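Local structure of UDP-glucose:anthocyanidin 3-O-glucosyltransferase (Clitoria ternatea, 4REL) at residues L22-K27 with P238-L244; I64-I68 with L84-T88. The protein belongs to the GT-B clan of glycosyltransferases, built from two Rossmann-like domains that face each other across a cleft. All blocks are in the same frame, centred on the assembly; numbering follows the deposited sequence.

From the N terminus, the chain first reaches helix 18-31, residues 22-27 of which meet 238-244 after 210 intervening residues. Contact 1 therefore closes a long loop, spanning most of the N-terminal Rossmann-like domain. Contact 2 is nested inside that loop: the segment 64-68, leaving strand 59-64, meets 84-88 on helix 80-86 after only 15 residues. Contacts 1 and 2 do not touch: the centres of contacts 1 and 2 are 26 Å apart, and the nearest atoms of contacts 1 and 2 about 14 Å apart. Contact 1 ties a helix to the loop after strand 233-235, whereas contact 2 joins a helix to the loop after strand 59-64, at the other edge of the same parallel sheet.

Contact 1 (L22-K27 with P238-L244); sequences LNLVLK and PLPCPQL
The side-chain amide of Asn23 projects from helix 18-31 and grips the backbone of the 238-244 loop with both of its ends. Its OD1 accepts from Cys241 N at 2.9 Å, the donor lying in the plane of the Asn23 side-chain C=O, on a lone pair of OD1, and the bond is nearly straight (171° at the hydrogen). Its ND2 gives a hydrogen to Leu239 O, also at 2.9 Å; this oxygen lies in the amide plane of Asn23, yet the donor stands above the carbonyl plane of Leu239. With CG anti to the backbone N (chi1 -168°), the amide reaches out to the loop, and the two bonds fix its rotation. Lys27, one turn on, sends its extended chain past Cys241 CB, and its NZ donates to Leu239 O at 3.1 Å from nearly along the C=O axis. One carbonyl oxygen thus receives two donors from different directions.

Leu244 CD2 lies over one face of the amide, 3.6 Å from Asn23 CG, the two side chains crossing at about a right angle; Lys27 NZ lies on the side of the opposite face. The remaining apolar contacts flank this core. Leu244 CD1 meets Leu22 CD2 at 4.0 Å, Cys241 SG rests 3.6 Å from Leu26 CB, and the Leu26 side chain crosses that of Gln243 at about a right angle, CD2 against its CG and OE1. Pro238 and Leu239 also touch Met350 of helix 346-354, in the other domain. The paired bonds of Asn23 clamp a helix of the N-terminal Rossmann-like domain of this GT-B fold to the loop that follows its last sheet strand, 233-235.

Contact 2 (I64-I68 with L84-T88); sequences ISDGI and LFLST
Thr88 turns its methyl CG2 onto Gly67 CA at 3.4 Å, where the backbones come close: the CA atoms of Gly67 and Phe85 are 4.7 Å apart. No conventional hydrogen bond joins the segments. The polar component is weak: Phe85 CA approaches Asp66 O at 3.4 Å in a CA-H...O contact whose angle at the hydrogen is a bent 121°. Ser65 O lies in the plane of the Phe85 ring, at its edge, 3.7 Å from CD1.

Among the apolar contacts, Ile64 CD1 reaches the ring edge at CE1 of Phe85, 4.0 Å away, its side chain crossing that of Phe85 at about a right angle. Ile68 and Leu84 cross similarly, through CG1 and CD1. At Thr88, chi1 of 61° sets OG1 between the backbone N and the carbonyl carbon, where it donates to Phe85 O at 2.7 Å, leaving the methyl to face the glycine. At the Gly67 phi of 82° a side chain would press on the preceding carbonyl O, and toward the helix it would meet Leu84 O and Thr88 CG2; the close approach relies on its absence.

Further hydrogen bonds lie within each segment. Ser65 OG accepts from Gly67 N at 3.0 Å in an ST turn, and Asp66 OD1 accepts from Ile68 N in an overlapping Asx turn. Ser87 OG donates to Leu84 O within 84-88.

Asn92 of helix 89-104 bonds to both Ser65 O and Thr88 OG1, bridging the segments. Ile64 and Phe85 also pack on strand 36-42, next to strand 59-64 in the sheet, while Leu86 touches Leu191 and Phe192 of helix 191-197.

Contact 1 (L22-K27 with P238-L244)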
ATOM      1  N   LEU A  22      -4.489  -0.441  11.241  1.00  9.42           N
ATOM      2  CA  LEU A  22      -4.210  -0.419  12.681  1.00 11.39           C
ATOM      3  C   LEU A  22      -3.595   0.911  13.058  1.00 10.18           C
ATOM      4  O   LEU A  22      -3.901   1.473  14.114  1.00 11.19           O
ATOM      5  CB  LEU A  22      -3.271  -1.552  13.099  1.00  9.65           C
ATOM      6  CG  LEU A  22      -2.850  -1.523  14.567  1.00 10.18           C
ATOM      7  CD1 LEU A  22      -4.067  -1.624  15.446  1.00 12.52           C
ATOM      8  CD2 LEU A  22      -1.897  -2.686  14.834  1.00 17.23           C
ATOM      9  N   ASN A  23      -2.733   1.418  12.187  1.00 10.21           N
ATOM     10  CA  ASN A  23      -2.095   2.713  12.399  1.00 10.56           C
ATOM     11  C   ASN A  23      -3.149   3.798  12.593  1.00  9.60           C
ATOM     12  O   ASN A  23      -3.085   4.588  13.536  1.00  8.90           O
ATOM     13  CB  ASN A  23      -1.216   3.041  11.197  1.00 11.31           C
ATOM     14  CG  ASN A  23      -0.292   4.209  11.445  1.00 16.45           C
ATOM     15  OD1 ASN A  23       0.262   4.372  12.540  1.00 18.05           O
ATOM     16  ND2 ASN A  23      -0.099   5.029  10.413  1.00 18.82           N
ATOM     17  N   LEU A  24      -4.132   3.832  11.702  1.00  8.19           N
ATOM     18  CA  LEU A  24      -5.198   4.829  11.809  1.00  9.81           C
ATOM     19  C   LEU A  24      -6.022   4.648  13.084  1.00 11.09           C
ATOM     20  O   LEU A  24      -6.310   5.615  13.801  1.00  9.60           O
ATOM     21  CB  LEU A  24      -6.107   4.773  10.581  1.00 10.06           C
ATOM     22  CG  LEU A  24      -7.337   5.693  10.635  1.00  9.14           C
ATOM     23  CD1 LEU A  24      -6.929   7.160  10.636  1.00 11.11           C
ATOM     24  CD2 LEU A  24      -8.264   5.402   9.451  1.00  7.80           C
ATOM     25  N   VAL A  25      -6.400   3.409  13.377  1.00  9.45           N
ATOM     26  CA  VAL A  25      -7.191   3.133  14.583  1.00  9.32           C
ATOM     27  C   VAL A  25      -6.427   3.504  15.858  1.00 10.04           C
ATOM     28  O   VAL A  25      -7.010   4.039  16.811  1.00 10.16           O
ATOM     29  CB  VAL A  25      -7.647   1.651  14.618  1.00 11.29           C
ATOM     30  CG1 VAL A  25      -8.263   1.299  15.973  1.00 12.63           C
ATOM     31  CG2 VAL A  25      -8.651   1.387  13.495  1.00 11.65           C
ATOM     32  N   LEU A  26      -5.121   3.238  15.878  1.00  8.29           N
ATOM     33  CA  LEU A  26      -4.301   3.646  17.023  1.00  9.25           C
ATOM     34  C   LEU A  26      -4.366   5.160  17.231  1.00 12.97           C
ATOM     35  O   LEU A  26      -4.476   5.629  18.367  1.00 11.78           O
ATOM     36  CB  LEU A  26      -2.844   3.192  16.855  1.00 10.93           C
ATOM     37  CG  LEU A  26      -2.583   1.699  17.059  1.00 12.18           C
ATOM     38  CD1 LEU A  26      -1.193   1.308  16.594  1.00 12.95           C
ATOM     39  CD2 LEU A  26      -2.761   1.309  18.524  1.00 12.94           C
ATOM     40  N   LYS A  27      -4.302   5.921  16.144  1.00 12.64           N
ATOM     41  CA  LYS A  27      -4.357   7.386  16.241  1.00 11.66           C
ATOM     42  C   LYS A  27      -5.715   7.837  16.760  1.00 11.55           C
ATOM     43  O   LYS A  27      -5.802   8.720  17.612  1.00 10.56           O
ATOM     44  CB  LYS A  27      -4.097   8.041  14.881  1.00 10.57           C
ATOM     45  CG  LYS A  27      -2.664   7.878  14.361  1.00 14.75           C
ATOM     46  CD  LYS A  27      -2.549   8.358  12.909  1.00 15.89           C
ATOM     47  CE  LYS A  27      -1.215   7.941  12.301  1.00 21.53           C
ATOM     48  NZ  LYS A  27      -1.110   8.401  10.884  1.00 17.40           N
ATOM     49  N   PRO A 238      -0.086   8.900   6.436  1.00 14.00           N
ATOM     50  CA  PRO A 238       0.175   7.455   6.523  1.00 16.19           C
ATOM     51  C   PRO A 238       1.348   7.076   7.416  1.00 14.94           C
ATOM     52  O   PRO A 238       1.534   5.889   7.679  1.00 17.04           O
ATOM     53  CB  PRO A 238       0.512   7.076   5.071  1.00 15.07           C
ATOM     54  CG  PRO A 238       1.035   8.344   4.470  1.00 14.75           C
ATOM     55  CD  PRO A 238       0.212   9.433   5.092  1.00 13.14           C
ATOM     56  N   LEU A 239       2.132   8.063   7.850  1.00 13.73           N
ATOM     57  CA  LEU A 239       3.288   7.814   8.704  1.00 16.40           C
ATOM     58  C   LEU A 239       2.874   7.081   9.969  1.00 15.03           C
ATOM     59  O   LEU A 239       1.776   7.301  10.485  1.00 16.10           O
ATOM     60  CB  LEU A 239       3.975   9.134   9.073  1.00 17.11           C
ATOM     61  CG  LEU A 239       4.562   9.896   7.884  1.00 21.42           C
ATOM     62  CD1 LEU A 239       5.218  11.198   8.341  1.00 26.05           C
ATOM     63  CD2 LEU A 239       5.555   9.023   7.133  1.00 26.58           C
ATOM     64  N   PRO A 240       3.754   6.197  10.472  1.00 18.82           N
ATOM     65  CA  PRO A 240       3.426   5.392  11.653  1.00 21.78           C
ATOM     66  C   PRO A 240       3.364   6.223  12.925  1.00 25.68           C
ATOM     67  O   PRO A 240       4.241   7.058  13.167  1.00 25.52           O
ATOM     68  CB  PRO A 240       4.598   4.405  11.743  1.00 25.41           C
ATOM     69  CG  PRO A 240       5.735   5.105  11.054  1.00 25.58           C
ATOM     70  CD  PRO A 240       5.082   5.862   9.921  1.00 22.21           C
ATOM     71  N   CYS A 241       2.330   6.006  13.727  1.00 23.98           N
ATOM     72  CA  CYS A 241       2.318   6.544  15.077  1.00 20.57           C
ATOM     73  C   CYS A 241       3.232   5.648  15.913  1.00 24.07           C
ATOM     74  O   CYS A 241       3.405   4.474  15.592  1.00 20.88           O
ATOM     75  CB  CYS A 241       0.898   6.566  15.646  1.00 26.53           C
ATOM     76  SG  CYS A 241       0.185   4.937  15.892  1.00 24.43           S
ATOM     77  N   PRO A 242       3.830   6.198  16.981  1.00 30.98           N
ATOM     78  CA  PRO A 242       4.811   5.428  17.758  1.00 33.64           C
ATOM     79  C   PRO A 242       4.315   4.060  18.238  1.00 29.81           C
ATOM     80  O   PRO A 242       5.124   3.131  18.318  1.00 25.80           O
ATOM     81  CB  PRO A 242       5.125   6.347  18.952  1.00 36.36           C
ATOM     82  CG  PRO A 242       4.073   7.424  18.926  1.00 36.46           C
ATOM     83  CD  PRO A 242       3.677   7.568  17.494  1.00 30.35           C
ATOM     84  N   GLN A 243       3.019   3.929  18.530  1.00 30.14           N
ATOM     85  CA  GLN A 243       2.486   2.665  19.045  1.00 33.61           C
ATOM     86  C   GLN A 243       2.411   1.573  17.975  1.00 27.89           C
ATOM     87  O   GLN A 243       2.292   0.388  18.293  1.00 25.92           O
ATOM     88  CB  GLN A 243       1.119   2.868  19.711  1.00 44.24           C
ATOM     89  CG  GLN A 243       0.660   1.679  20.560  1.00 57.23           C
ATOM     90  CD  GLN A 243      -0.239   2.081  21.720  1.00 66.36           C
ATOM     91  OE1 GLN A 243      -1.021   3.026  21.619  1.00 70.46           O
ATOM     92  NE2 GLN A 243      -0.125   1.362  22.833  1.00 66.99           N
ATOM     93  N   LEU A 244       2.484   1.964  16.706  1.00 24.17           N
ATOM     94  CA  LEU A 244       2.471   0.971  15.633  1.00 24.23           C
ATOM     95  C   LEU A 244       3.797   0.214  15.606  1.00 25.48           C
ATOM     96  O   LEU A 244       3.840  -0.990  15.351  1.00 23.82           O
ATOM     97  CB  LEU A 244       2.229   1.635  14.275  1.00 23.06           C
ATOM     98  CG  LEU A 244       2.056   0.685  13.085  1.00 23.55           C
ATOM     99  CD1 LEU A 244       0.793  -0.148  13.231  1.00 22.31           C
ATOM    100  CD2 LEU A 244       2.035   1.467  11.778  1.00 17.44           C
TER

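Contact 2 (I64-I68 with L84-T88)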
ATOM      1  N   ILE A  64     -13.213 -13.352  13.248  1.00 10.57           N
ATOM      2  CA  ILE A  64     -14.242 -13.941  12.388  1.00  9.46           C
ATOM      3  C   ILE A  64     -13.621 -14.965  11.431  1.00 10.85           C
ATOM      4  O   ILE A  64     -12.395 -15.106  11.363  1.00 12.90           O
ATOM      5  CB  ILE A  64     -15.016 -12.880  11.592  1.00  7.34           C
ATOM      6  CG1 ILE A  64     -14.068 -12.075  10.699  1.00  9.27           C
ATOM      7  CG2 ILE A  64     -15.799 -11.962  12.538  1.00  9.35           C
ATOM      8  CD1 ILE A  64     -14.774 -11.041   9.812  1.00 14.67           C
ATOM      9  N   SER A  65     -14.467 -15.681  10.698  1.00  9.57           N
ATOM     10  CA  SER A  65     -13.990 -16.725   9.782  1.00 11.30           C
ATOM     11  C   SER A  65     -13.140 -16.184   8.630  1.00 14.26           C
ATOM     12  O   SER A  65     -13.392 -15.088   8.130  1.00 10.91           O
ATOM     13  CB  SER A  65     -15.182 -17.489   9.192  1.00 12.93           C
ATOM     14  OG  SER A  65     -14.736 -18.473   8.266  1.00 16.47           O
ATOM     15  N   ASP A  66     -12.144 -16.962   8.196  1.00 11.19           N
ATOM     16  CA  ASP A  66     -11.384 -16.613   6.998  1.00 10.48           C
ATOM     17  C   ASP A  66     -11.968 -17.222   5.723  1.00 11.93           C
ATOM     18  O   ASP A  66     -11.480 -16.956   4.623  1.00 10.76           O
ATOM     19  CB  ASP A  66      -9.895 -16.973   7.143  1.00 13.12           C
ATOM     20  CG  ASP A  66      -9.654 -18.461   7.399  1.00 13.33           C
ATOM     21  OD1 ASP A  66     -10.593 -19.279   7.294  1.00 13.13           O
ATOM     22  OD2 ASP A  66      -8.495 -18.822   7.702  1.00 16.00           O
ATOM     23  N   GLY A  67     -13.023 -18.020   5.868  1.00 11.51           N
ATOM     24  CA  GLY A  67     -13.690 -18.597   4.712  1.00 13.11           C
ATOM     25  C   GLY A  67     -13.019 -19.840   4.173  1.00 10.67           C
ATOM     26  O   GLY A  67     -13.417 -20.377   3.134  1.00 12.07           O
ATOM     27  N   ILE A  68     -12.000 -20.305   4.885  1.00  9.59           N
ATOM     28  CA  ILE A  68     -11.278 -21.508   4.482  1.00 11.75           C
ATOM     29  C   ILE A  68     -11.750 -22.648   5.379  1.00 14.76           C
ATOM     30  O   ILE A  68     -11.356 -22.717   6.543  1.00 17.42           O
ATOM     31  CB  ILE A  68      -9.754 -21.327   4.661  1.00 10.67           C
ATOM     32  CG1 ILE A  68      -9.256 -20.093   3.908  1.00 13.94           C
ATOM     33  CG2 ILE A  68      -9.000 -22.582   4.176  1.00 12.72           C
ATOM     34  CD1 ILE A  68      -7.769 -19.836   4.084  1.00 15.76           C
ATOM     35  N   LEU A  84     -12.010 -16.361  -0.909  1.00 10.30           N
ATOM     36  CA  LEU A  84     -12.619 -17.173   0.149  1.00  8.50           C
ATOM     37  C   LEU A  84     -13.084 -16.302   1.305  1.00  8.25           C
ATOM     38  O   LEU A  84     -14.187 -16.495   1.828  1.00  9.29           O
ATOM     39  CB  LEU A  84     -11.663 -18.276   0.630  1.00  8.70           C
ATOM     40  CG  LEU A  84     -11.443 -19.426  -0.367  1.00  9.27           C
ATOM     41  CD1 LEU A  84     -10.378 -20.398   0.132  1.00 14.74           C
ATOM     42  CD2 LEU A  84     -12.755 -20.178  -0.625  1.00 15.16           C
ATOM     43  N   PHE A  85     -12.268 -15.328   1.698  1.00  8.89           N
ATOM     44  CA  PHE A  85     -12.723 -14.397   2.730  1.00  8.30           C
ATOM     45  C   PHE A  85     -13.911 -13.568   2.255  1.00  9.13           C
ATOM     46  O   PHE A  85     -14.889 -13.415   2.975  1.00 10.50           O
ATOM     47  CB  PHE A  85     -11.615 -13.445   3.189  1.00  9.26           C
ATOM     48  CG  PHE A  85     -12.110 -12.398   4.148  1.00  4.92           C
ATOM     49  CD1 PHE A  85     -12.431 -12.743   5.459  1.00  7.05           C
ATOM     50  CD2 PHE A  85     -12.299 -11.091   3.732  1.00  6.82           C
ATOM     51  CE1 PHE A  85     -12.906 -11.794   6.342  1.00  9.60           C
ATOM     52  CE2 PHE A  85     -12.785 -10.130   4.613  1.00  7.50           C
ATOM     53  CZ  PHE A  85     -13.080 -10.480   5.920  1.00 11.51           C
ATOM     54  N   LEU A  86     -13.820 -13.003   1.054  1.00  8.71           N
ATOM     55  CA  LEU A  86     -14.907 -12.155   0.585  1.00  8.61           C
ATOM     56  C   LEU A  86     -16.201 -12.969   0.461  1.00 10.54           C
ATOM     57  O   LEU A  86     -17.295 -12.433   0.667  1.00 11.03           O
ATOM     58  CB  LEU A  86     -14.550 -11.466  -0.743  1.00  7.74           C
ATOM     59  CG  LEU A  86     -13.435 -10.423  -0.682  1.00 10.75           C
ATOM     60  CD1 LEU A  86     -12.964 -10.044  -2.099  1.00  8.26           C
ATOM     61  CD2 LEU A  86     -13.876  -9.181   0.076  1.00 13.43           C
ATOM     62  N   SER A  87     -16.078 -14.258   0.149  1.00 11.25           N
ATOM     63  CA  SER A  87     -17.266 -15.098  -0.023  1.00  7.63           C
ATOM     64  C   SER A  87     -18.044 -15.327   1.272  1.00 10.77           C
ATOM     65  O   SER A  87     -19.184 -15.792   1.228  1.00 12.29           O
ATOM     66  CB  SER A  87     -16.907 -16.450  -0.652  1.00 14.49           C
ATOM     67  OG  SER A  87     -16.339 -17.331   0.309  1.00 13.70           O
ATOM     68  N   THR A  88     -17.451 -14.994   2.418  1.00 12.91           N
ATOM     69  CA  THR A  88     -18.137 -15.200   3.693  1.00 13.89           C
ATOM     70  C   THR A  88     -19.255 -14.193   3.924  1.00 14.70           C
ATOM     71  O   THR A  88     -20.079 -14.384   4.814  1.00 12.48           O
ATOM     72  CB  THR A  88     -17.192 -15.153   4.908  1.00 11.08           C
ATOM     73  OG1 THR A  88     -16.568 -13.872   4.978  1.00 12.26           O
ATOM     74  CG2 THR A  88     -16.122 -16.214   4.806  1.00 11.70           C
TER